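Local coordinates for protein beta-N-acetylhexosaminidase (Streptomyces plicatus, PDB 1JAK) that hydrolyses terminal N-acetylhexosamine residues from glycans as a family 20 glycoside hydrolase, probably by substrate-assisted catalysis, at residues Thr125-Asp137 / Ala490-Asp502. Sequence-based numbering, arbitrary orientation.
Sequences TLRQLLPPAVEKD and AAQAPYWEAAGID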
ATOM      1  N   THR A 125       5.110   8.567  13.286  1.00  8.48           N
ATOM      2  CA  THR A 125       4.579   9.831  13.771  1.00  8.53           C
ATOM      3  C   THR A 125       5.744  10.712  14.211  1.00  7.83           C
ATOM      4  O   THR A 125       5.789  11.906  13.903  1.00  8.52           O
ATOM      5  CB  THR A 125       3.623   9.603  14.953  1.00  7.93           C
ATOM      6  OG1 THR A 125       2.426   8.988  14.465  1.00  8.97           O
ATOM      7  CG2 THR A 125       3.280  10.922  15.642  1.00  9.12           C
ATOM      8  N   LEU A 126       6.696  10.112  14.918  1.00  8.43           N
ATOM      9  CA  LEU A 126       7.860  10.846  15.400  1.00  9.46           C
ATOM     10  C   LEU A 126       8.632  11.533  14.276  1.00  9.80           C
ATOM     11  O   LEU A 126       9.055  12.682  14.419  1.00  9.98           O
ATOM     12  CB  LEU A 126       8.795   9.906  16.169  1.00  8.77           C
ATOM     13  CG  LEU A 126      10.101  10.514  16.694  1.00 10.32           C
ATOM     14  CD1 LEU A 126       9.794  11.673  17.648  1.00  9.23           C
ATOM     15  CD2 LEU A 126      10.904   9.436  17.411  1.00 10.46           C
ATOM     16  N   ARG A 127       8.812  10.844  13.151  1.00  9.89           N
ATOM     17  CA  ARG A 127       9.562  11.438  12.051  1.00 10.27           C
ATOM     18  C   ARG A 127       8.852  12.644  11.439  1.00  9.53           C
ATOM     19  O   ARG A 127       9.473  13.444  10.742  1.00  9.91           O
ATOM     20  CB  ARG A 127       9.882  10.385  10.978  1.00 11.71           C
ATOM     21  CG  ARG A 127       8.684   9.766  10.300  1.00 12.65           C
ATOM     22  CD  ARG A 127       9.070   8.493   9.539  1.00 11.54           C
ATOM     23  NE  ARG A 127      10.037   8.728   8.464  1.00 10.15           N
ATOM     24  CZ  ARG A 127      10.290   7.858   7.489  1.00 10.11           C
ATOM     25  NH1 ARG A 127       9.649   6.695   7.456  1.00  8.11           N
ATOM     26  NH2 ARG A 127      11.172   8.150   6.540  1.00  9.34           N
ATOM     27  N   GLN A 128       7.553  12.780  11.702  1.00  9.10           N
ATOM     28  CA  GLN A 128       6.807  13.923  11.191  1.00  8.83           C
ATOM     29  C   GLN A 128       6.822  15.072  12.203  1.00 10.09           C
ATOM     30  O   GLN A 128       6.634  16.232  11.838  1.00 10.27           O
ATOM     31  CB  GLN A 128       5.367  13.522  10.848  1.00  8.84           C
ATOM     32  CG  GLN A 128       5.264  12.775   9.519  1.00  8.17           C
ATOM     33  CD  GLN A 128       3.827  12.526   9.092  1.00 10.67           C
ATOM     34  OE1 GLN A 128       2.973  13.403   9.214  1.00 11.10           O
ATOM     35  NE2 GLN A 128       3.561  11.334   8.566  1.00  9.06           N
ATOM     36  N   LEU A 129       7.058  14.747  13.472  1.00 10.35           N
ATOM     37  CA  LEU A 129       7.128  15.769  14.514  1.00 10.37           C
ATOM     38  C   LEU A 129       8.484  16.466  14.416  1.00 10.09           C
ATOM     39  O   LEU A 129       8.613  17.651  14.721  1.00 10.75           O
ATOM     40  CB  LEU A 129       6.941  15.140  15.898  1.00  9.32           C
ATOM     41  CG  LEU A 129       5.551  14.535  16.136  1.00 10.21           C
ATOM     42  CD1 LEU A 129       5.508  13.835  17.481  1.00 11.31           C
ATOM     43  CD2 LEU A 129       4.497  15.638  16.066  1.00 10.75           C
ATOM     44  N   LEU A 130       9.497  15.721  13.983  1.00  9.90           N
ATOM     45  CA  LEU A 130      10.829  16.284  13.802  1.00  9.84           C
ATOM     46  C   LEU A 130      10.772  17.177  12.561  1.00 10.25           C
ATOM     47  O   LEU A 130       9.857  17.045  11.744  1.00 10.70           O
ATOM     48  CB  LEU A 130      11.854  15.161  13.612  1.00  9.85           C
ATOM     49  CG  LEU A 130      12.191  14.384  14.887  1.00 10.69           C
ATOM     50  CD1 LEU A 130      12.955  13.113  14.545  1.00 10.85           C
ATOM     51  CD2 LEU A 130      13.016  15.275  15.810  1.00 10.64           C
ATOM     52  N   PRO A 131      11.733  18.107  12.412  1.00 10.97           N
ATOM     53  CA  PRO A 131      11.790  19.031  11.270  1.00 10.94           C
ATOM     54  C   PRO A 131      12.176  18.382   9.942  1.00 10.63           C
ATOM     55  O   PRO A 131      12.767  17.305   9.917  1.00 10.49           O
ATOM     56  CB  PRO A 131      12.812  20.068  11.725  1.00 11.96           C
ATOM     57  CG  PRO A 131      13.772  19.231  12.521  1.00 11.47           C
ATOM     58  CD  PRO A 131      12.842  18.367  13.349  1.00 11.52           C
ATOM     59  N   PRO A 132      11.851  19.045   8.818  1.00 11.57           N
ATOM     60  CA  PRO A 132      12.149  18.555   7.466  1.00 10.89           C
ATOM     61  C   PRO A 132      13.609  18.154   7.269  1.00 10.24           C
ATOM     62  O   PRO A 132      13.914  17.266   6.476  1.00 10.14           O
ATOM     63  CB  PRO A 132      11.761  19.736   6.579  1.00 11.35           C
ATOM     64  CG  PRO A 132      10.655  20.386   7.343  1.00 12.77           C
ATOM     65  CD  PRO A 132      11.177  20.355   8.760  1.00 12.75           C
ATOM     66  N   ALA A 133      14.506  18.819   7.989  1.00 11.03           N
ATOM     67  CA  ALA A 133      15.933  18.536   7.884  1.00 11.07           C
ATOM     68  C   ALA A 133      16.250  17.074   8.189  1.00 10.01           C
ATOM     69  O   ALA A 133      17.292  16.560   7.784  1.00 12.05           O
ATOM     70  CB  ALA A 133      16.713  19.447   8.833  1.00 12.13           C
ATOM     71  N   VAL A 134      15.345  16.404   8.896  1.00 10.22           N
ATOM     72  CA  VAL A 134      15.548  15.004   9.258  1.00  9.49           C
ATOM     73  C   VAL A 134      15.644  14.101   8.022  1.00 10.18           C
ATOM     74  O   VAL A 134      16.160  12.981   8.096  1.00 10.21           O
ATOM     75  CB  VAL A 134      14.403  14.508  10.187  1.00 10.23           C
ATOM     76  CG1 VAL A 134      13.121  14.306   9.389  1.00  9.51           C
ATOM     77  CG2 VAL A 134      14.814  13.223  10.897  1.00 10.61           C
ATOM     78  N   GLU A 135      15.169  14.604   6.884  1.00  9.48           N
ATOM     79  CA  GLU A 135      15.185  13.849   5.631  1.00  9.92           C
ATOM     80  C   GLU A 135      16.525  13.901   4.893  1.00 12.40           C
ATOM     81  O   GLU A 135      16.752  13.125   3.965  1.00 11.96           O
ATOM     82  CB  GLU A 135      14.100  14.373   4.683  1.00  9.63           C
ATOM     83  CG  GLU A 135      12.667  14.263   5.190  1.00 10.60           C
ATOM     84  CD  GLU A 135      12.204  12.828   5.372  1.00 12.31           C
ATOM     85  OE1 GLU A 135      12.777  11.917   4.734  1.00 12.30           O
ATOM     86  OE2 GLU A 135      11.252  12.614   6.149  1.00 12.75           O
ATOM     87  N   LYS A 136      17.403  14.817   5.294  1.00 14.42           N
ATOM     88  CA  LYS A 136      18.703  14.970   4.640  1.00 16.05           C
ATOM     89  C   LYS A 136      19.666  13.811   4.902  1.00 18.15           C
ATOM     90  O   LYS A 136      19.533  13.089   5.889  1.00 17.18           O
ATOM     91  CB  LYS A 136      19.358  16.281   5.083  1.00 14.90           C
ATOM     92  CG  LYS A 136      18.504  17.518   4.826  1.00 16.07           C
ATOM     93  CD  LYS A 136      18.313  17.782   3.339  1.00 20.40           C
ATOM     94  CE  LYS A 136      19.635  18.110   2.659  1.00 23.57           C
ATOM     95  NZ  LYS A 136      19.455  18.488   1.231  1.00 25.65           N
ATOM     96  N   ASP A 137      20.644  13.650   4.014  1.00 21.52           N
ATOM     97  CA  ASP A 137      21.631  12.582   4.139  1.00 25.16           C
ATOM     98  C   ASP A 137      22.924  13.023   4.824  1.00 26.31           C
ATOM     99  O   ASP A 137      23.775  12.194   5.152  1.00 26.92           O
ATOM    100  CB  ASP A 137      21.958  12.000   2.761  1.00 28.69           C
ATOM    101  CG  ASP A 137      22.433  13.054   1.780  1.00 31.22           C
ATOM    102  OD1 ASP A 137      23.346  13.830   2.132  1.00 33.75           O
ATOM    103  OD2 ASP A 137      21.894  13.102   0.654  1.00 35.26           O
ATOM    104  N   ALA A 490      -0.116  20.306   3.347  1.00  9.37           N
ATOM    105  CA  ALA A 490       0.752  21.379   2.873  1.00  9.73           C
ATOM    106  C   ALA A 490       2.087  21.355   3.610  1.00  9.94           C
ATOM    107  O   ALA A 490       3.134  21.652   3.033  1.00 11.16           O
ATOM    108  CB  ALA A 490       0.076  22.730   3.083  1.00  9.26           C
ATOM    109  N   ALA A 491       2.037  20.989   4.885  1.00 10.37           N
ATOM    110  CA  ALA A 491       3.223  20.940   5.730  1.00 10.84           C
ATOM    111  C   ALA A 491       4.250  19.900   5.295  1.00 11.45           C
ATOM    112  O   ALA A 491       5.412  19.966   5.700  1.00 10.22           O
ATOM    113  CB  ALA A 491       2.814  20.686   7.172  1.00 11.00           C
ATOM    114  N   GLN A 492       3.828  18.945   4.472  1.00 10.25           N
ATOM    115  CA  GLN A 492       4.735  17.895   4.013  1.00 10.09           C
ATOM    116  C   GLN A 492       5.728  18.366   2.953  1.00  9.50           C
ATOM    117  O   GLN A 492       6.779  17.756   2.777  1.00 10.49           O
ATOM    118  CB  GLN A 492       3.941  16.713   3.445  1.00 10.29           C
ATOM    119  CG  GLN A 492       2.857  16.154   4.359  1.00  9.75           C
ATOM    120  CD  GLN A 492       3.377  15.740   5.721  1.00 12.10           C
ATOM    121  OE1 GLN A 492       4.377  15.030   5.831  1.00 12.50           O
ATOM    122  NE2 GLN A 492       2.691  16.175   6.769  1.00 13.03           N
ATOM    123  N   ALA A 493       5.397  19.448   2.251  1.00  9.81           N
ATOM    124  CA  ALA A 493       6.249  19.969   1.181  1.00 10.35           C
ATOM    125  C   ALA A 493       7.751  20.008   1.477  1.00 11.25           C
ATOM    126  O   ALA A 493       8.548  19.429   0.738  1.00  9.86           O
ATOM    127  CB  ALA A 493       5.763  21.356   0.761  1.00 12.58           C
ATOM    128  N   PRO A 494       8.161  20.688   2.559  1.00 11.56           N
ATOM    129  CA  PRO A 494       9.596  20.742   2.861  1.00 11.66           C
ATOM    130  C   PRO A 494      10.227  19.381   3.144  1.00 10.50           C
ATOM    131  O   PRO A 494      11.412  19.177   2.881  1.00 10.92           O
ATOM    132  CB  PRO A 494       9.662  21.693   4.056  1.00 12.54           C
ATOM    133  CG  PRO A 494       8.340  21.491   4.726  1.00 14.12           C
ATOM    134  CD  PRO A 494       7.384  21.438   3.560  1.00 12.54           C
ATOM    135  N   TYR A 495       9.439  18.453   3.681  1.00  9.11           N
ATOM    136  CA  TYR A 495       9.944  17.114   3.965  1.00  9.50           C
ATOM    137  C   TYR A 495      10.197  16.370   2.655  1.00  9.82           C
ATOM    138  O   TYR A 495      11.240  15.743   2.475  1.00 10.33           O
ATOM    139  CB  TYR A 495       8.940  16.320   4.811  1.00  9.74           C
ATOM    140  CG  TYR A 495       8.758  16.848   6.217  1.00  9.62           C
ATOM    141  CD1 TYR A 495       7.994  17.987   6.461  1.00 10.04           C
ATOM    142  CD2 TYR A 495       9.365  16.214   7.302  1.00  9.94           C
ATOM    143  CE1 TYR A 495       7.836  18.488   7.751  1.00  9.78           C
ATOM    144  CE2 TYR A 495       9.215  16.705   8.599  1.00 10.17           C
ATOM    145  CZ  TYR A 495       8.450  17.843   8.813  1.00 10.26           C
ATOM    146  OH  TYR A 495       8.302  18.344  10.088  1.00 10.56           O
ATOM    147  N   TRP A 496       9.240  16.446   1.736  1.00 10.41           N
ATOM    148  CA  TRP A 496       9.391  15.763   0.461  1.00  9.61           C
ATOM    149  C   TRP A 496      10.538  16.352  -0.351  1.00  9.90           C
ATOM    150  O   TRP A 496      11.293  15.621  -0.991  1.00  9.98           O
ATOM    151  CB  TRP A 496       8.074  15.809  -0.318  1.00  9.43           C
ATOM    152  CG  TRP A 496       6.984  15.047   0.381  1.00  8.77           C
ATOM    153  CD1 TRP A 496       7.146  13.993   1.241  1.00 10.44           C
ATOM    154  CD2 TRP A 496       5.571  15.235   0.243  1.00  9.44           C
ATOM    155  NE1 TRP A 496       5.925  13.516   1.645  1.00 10.69           N
ATOM    156  CE2 TRP A 496       4.939  14.258   1.048  1.00 10.11           C
ATOM    157  CE3 TRP A 496       4.776  16.132  -0.481  1.00 10.41           C
ATOM    158  CZ2 TRP A 496       3.547  14.153   1.146  1.00 10.91           C
ATOM    159  CZ3 TRP A 496       3.388  16.028  -0.382  1.00 11.51           C
ATOM    160  CH2 TRP A 496       2.791  15.043   0.427  1.00 10.68           C
ATOM    161  N   GLU A 497      10.675  17.674  -0.313  1.00 10.68           N
ATOM    162  CA  GLU A 497      11.754  18.343  -1.031  1.00 10.79           C
ATOM    163  C   GLU A 497      13.100  17.871  -0.489  1.00 11.04           C
ATOM    164  O   GLU A 497      14.003  17.528  -1.251  1.00 10.32           O
ATOM    165  CB  GLU A 497      11.630  19.861  -0.868  1.00 12.88           C
ATOM    166  CG  GLU A 497      10.490  20.473  -1.670  1.00 16.04           C
ATOM    167  CD  GLU A 497      10.240  21.925  -1.316  1.00 20.70           C
ATOM    168  OE1 GLU A 497      11.180  22.594  -0.837  1.00 24.91           O
ATOM    169  OE2 GLU A 497       9.104  22.399  -1.529  1.00 23.95           O
ATOM    170  N   ALA A 498      13.224  17.845   0.834  1.00 11.24           N
ATOM    171  CA  ALA A 498      14.459  17.413   1.477  1.00 11.14           C
ATOM    172  C   ALA A 498      14.748  15.936   1.214  1.00 11.74           C
ATOM    173  O   ALA A 498      15.909  15.528   1.132  1.00 10.99           O
ATOM    174  CB  ALA A 498      14.379  17.672   2.980  1.00 10.98           C
ATOM    175  N   ALA A 499      13.690  15.140   1.069  1.00 10.96           N
ATOM    176  CA  ALA A 499      13.824  13.705   0.828  1.00 11.59           C
ATOM    177  C   ALA A 499      13.985  13.343  -0.648  1.00 11.71           C
ATOM    178  O   ALA A 499      14.265  12.189  -0.981  1.00 11.97           O
ATOM    179  CB  ALA A 499      12.616  12.971   1.407  1.00 13.21           C
ATOM    180  N   GLY A 500      13.803  14.320  -1.529  1.00 10.68           N
ATOM    181  CA  GLY A 500      13.933  14.055  -2.950  1.00 11.22           C
ATOM    182  C   GLY A 500      12.717  13.343  -3.511  1.00 11.53           C
ATOM    183  O   GLY A 500      12.812  12.593  -4.483  1.00 12.47           O
ATOM    184  N   ILE A 501      11.567  13.570  -2.887  1.00 10.65           N
ATOM    185  CA  ILE A 501      10.325  12.952  -3.336  1.00 10.74           C
ATOM    186  C   ILE A 501       9.549  13.945  -4.194  1.00 10.79           C
ATOM    187  O   ILE A 501       9.042  14.950  -3.697  1.00 12.03           O
ATOM    188  CB  ILE A 501       9.446  12.529  -2.137  1.00 10.55           C
ATOM    189  CG1 ILE A 501      10.172  11.458  -1.319  1.00 11.05           C
ATOM    190  CG2 ILE A 501       8.091  12.019  -2.635  1.00 10.89           C
ATOM    191  CD1 ILE A 501       9.438  11.023  -0.062  1.00 12.43           C
ATOM    192  N   ASP A 502       9.464  13.673  -5.489  1.00 11.73           N
ATOM    193  CA  ASP A 502       8.733  14.569  -6.366  1.00 12.07           C
ATOM    194  C   ASP A 502       7.249  14.389  -6.088  1.00 11.73           C
ATOM    195  O   ASP A 502       6.801  13.295  -5.743  1.00 11.09           O
ATOM    196  CB  ASP A 502       9.048  14.266  -7.831  1.00 14.51           C
ATOM    197  CG  ASP A 502       8.525  15.338  -8.773  1.00 19.94           C
ATOM    198  OD1 ASP A 502       8.468  16.522  -8.362  1.00 20.48           O
ATOM    199  OD2 ASP A 502       8.189  15.002  -9.928  1.00 20.87           O
TER
HETATM  200  O   HOH W   1       3.147  15.920   9.438  1.00 30.97           O
HETATM  201  O   HOH W   2      17.548  13.184   0.763  1.00 31.06           O
HETATM  202  O   HOH W   3      17.955  16.805  -0.202  1.00 27.20           O
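Tyr495 has CG anti to its carbonyl carbon (chi1 -67°), and this carries the ring across to the chain that leaves helix 116-129. Its OH donates to Leu130 O at 2.6 Å. The approach bends at the carbonyl, with a C=O...donor angle of 144°, and Leu130 O lies at the ring edge. Pro132 covers one face of the same ring in a CH-pi contact, its CG 3.7 Å from the ring centroid. Pro132 CG also touches Pro494 CG at 3.7 Å. A phenylalanine at Tyr495 could still pack against Pro132, but Leu130 O would probably lose its hydrogen-bond donor. Glu135 CG lies 3.4 Å from Tyr495 O, and the bend at chi2 (-65°) turns the carboxylate so that OE1 lies against Ala499 CB. That carboxylate is held by a salt bridge to Arg185. Ala498 CB packs against both Pro132 O and Glu135 CB. A water accepts from Gln492 NE2, and another links Lys136 NZ to Ala498 O. Gln128 OE1 accepts from Ile28 N, and Gln492 NE2 also bonds to Arg488 O. The contact packs C-terminal helix 493-499 against the 3-10 turn 132-135 of domain 2, while Leu130 reaches helix 55-72 and strand 145-153.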